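Local coordinates for protein CT009 (PDB 4GQM) that is of unknown function but carries a helix-turn-helix domain, so it may bind DNA, and forms a sub-domain-swapped pair in the crystal, at the interface of chains A and B. Residues are numbered along the deposited sequence; one frame, centred on the assembly and turned at random. Chains: chain A/B, CT009.

The interface of chains A and B. Residues chain A 36-38, 43, 46; chain B 39, 63, 66-67, 70.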
# COMPACT_ATOMS: atom_id res chain seq x y z
N THR A 36 -10.73 8.09 8.67
CA THR A 36 -9.34 8.05 8.28
C THR A 36 -9.15 7.77 6.80
O THR A 36 -8.07 7.98 6.27
CB THR A 36 -8.57 6.96 9.03
OG1 THR A 36 -9.08 5.66 8.67
CG2 THR A 36 -8.69 7.15 10.55
N SER A 37 -10.19 7.23 6.17
CA SER A 37 -10.10 6.73 4.79
C SER A 37 -9.10 5.59 4.62
O SER A 37 -8.65 5.31 3.50
CB SER A 37 -9.78 7.88 3.83
OG SER A 37 -10.85 8.79 3.80
N ILE A 38 -8.71 4.94 5.72
CA ILE A 38 -7.92 3.73 5.64
C ILE A 38 -8.90 2.60 5.33
O ILE A 38 -9.93 2.43 5.99
CB ILE A 38 -7.23 3.41 6.97
CG1 ILE A 38 -6.31 4.55 7.38
CG2 ILE A 38 -6.46 2.12 6.86
CD1 ILE A 38 -5.89 4.43 8.83
N LEU A 43 -7.45 -2.09 8.15
CA LEU A 43 -7.73 -1.97 9.57
C LEU A 43 -7.91 -3.35 10.18
O LEU A 43 -7.43 -3.59 11.30
CB LEU A 43 -8.97 -1.10 9.79
CG LEU A 43 -8.84 0.35 9.35
CD1 LEU A 43 -10.17 1.04 9.36
CD2 LEU A 43 -7.81 1.12 10.21
N ILE A 46 -4.52 -5.03 10.56
CA ILE A 46 -3.80 -4.44 11.68
C ILE A 46 -4.31 -5.05 12.99
O ILE A 46 -3.52 -5.51 13.83
CB ILE A 46 -3.93 -2.92 11.71
CG1 ILE A 46 -3.16 -2.30 10.55
CG2 ILE A 46 -3.45 -2.35 13.06
CD1 ILE A 46 -3.48 -0.85 10.33
N ARG B 39 -6.02 7.52 -1.70
CA ARG B 39 -5.33 8.73 -1.29
C ARG B 39 -4.87 9.59 -2.45
O ARG B 39 -4.35 9.10 -3.47
CB ARG B 39 -4.09 8.34 -0.50
CG ARG B 39 -4.35 7.67 0.77
CD ARG B 39 -4.84 8.62 1.77
NE ARG B 39 -5.13 7.89 2.99
CZ ARG B 39 -5.78 8.42 4.02
NH1 ARG B 39 -6.21 9.68 3.96
NH2 ARG B 39 -6.01 7.68 5.09
N PHE B 63 -0.43 2.95 7.39
CA PHE B 63 -1.76 2.72 7.91
C PHE B 63 -1.73 2.71 9.44
O PHE B 63 -2.62 3.25 10.10
CB PHE B 63 -2.33 1.36 7.46
CG PHE B 63 -2.46 1.16 5.96
CD1 PHE B 63 -2.71 2.22 5.10
CD2 PHE B 63 -2.33 -0.12 5.41
CE1 PHE B 63 -2.80 1.97 3.70
CE2 PHE B 63 -2.43 -0.34 4.03
CZ PHE B 63 -2.70 0.68 3.21
N LYS B 66 -1.33 6.28 10.83
CA LYS B 66 -2.55 7.08 10.66
C LYS B 66 -3.65 6.62 11.62
O LYS B 66 -4.38 7.44 12.19
CB LYS B 66 -3.05 7.01 9.21
CG LYS B 66 -2.24 7.77 8.18
CD LYS B 66 -2.84 7.65 6.78
N TYR B 67 -3.76 5.31 11.81
CA TYR B 67 -4.76 4.79 12.73
C TYR B 67 -4.41 5.23 14.15
O TYR B 67 -5.26 5.69 14.92
CB TYR B 67 -4.80 3.27 12.58
CG TYR B 67 -5.90 2.52 13.29
CD1 TYR B 67 -6.95 3.18 13.90
CD2 TYR B 67 -5.91 1.15 13.33
CE1 TYR B 67 -7.97 2.47 14.52
CE2 TYR B 67 -6.92 0.43 13.94
CZ TYR B 67 -7.95 1.10 14.56
OH TYR B 67 -8.99 0.45 15.18
N PHE B 70 -5.38 8.82 14.74
CA PHE B 70 -6.82 8.98 14.88
C PHE B 70 -7.23 8.61 16.30
O PHE B 70 -8.13 9.20 16.87
CB PHE B 70 -7.54 8.10 13.85
CG PHE B 70 -9.00 8.02 14.09
CD1 PHE B 70 -9.82 9.09 13.79
CD2 PHE B 70 -9.55 6.90 14.68
CE1 PHE B 70 -11.18 9.04 14.08
CE2 PHE B 70 -10.90 6.85 14.97
CZ PHE B 70 -11.71 7.91 14.65
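A:Leu43 lays its CD2 methyl over one face of the B:Tyr67 ring, a CH-pi contact 3.9 Å from the ring centroid and displaced toward the rim on the CD2 side. The contact joins parts of the helix-turn-helix domain from two copies of CT009: the end of chain A helix 29-36, the following turn and helix 40-48 meet helix 59-70 of chain B and, from the equivalent turn of that chain, B:Arg39. It belongs to a two-fold symmetric interface formed in the sub-domain-swapped state, so helices that would probably pack within one chain appear to meet between two. B:Tyr67 has CG anti to its backbone N (chi1 -171°), which turns the ring toward A:Leu43.

Further apolar packing follows helix 59-70. The CD1 tip of A:Ile38 reaches the helix backbone between side chains, 3.7 Å from the carbonyl O of B:Phe63 and 3.9 Å from CB of B:Lys66, whose side chain is incompletely modelled. A:Ile46 places its CD1 3.8 Å from CB of B:Phe63. At the C-terminal end of the helix, A:Thr36 directs CG2 at the root of the B:Phe70 side chain, 3.6 Å from CB, the two side chains meeting nearly at right angles.

Around the turn, a bond within chain A sets the backbone, and the guanidinium of B:Arg39 packs against it. A:Thr36 holds OG1 between its backbone N and carbonyl carbon (chi1 65°), where it accepts a nearly straight 3.1 Å hydrogen bond from the backbone N of A:Ile38. B:Arg39 points NH2 toward the A:Thr36 carbonyl, but the modelled approach is too short to be reliable. A:Ser37 CB sits above one guanidinium face near its rim, while A:Ile38 CG1 lies in plane at its edge, 3.9 Å from NH2.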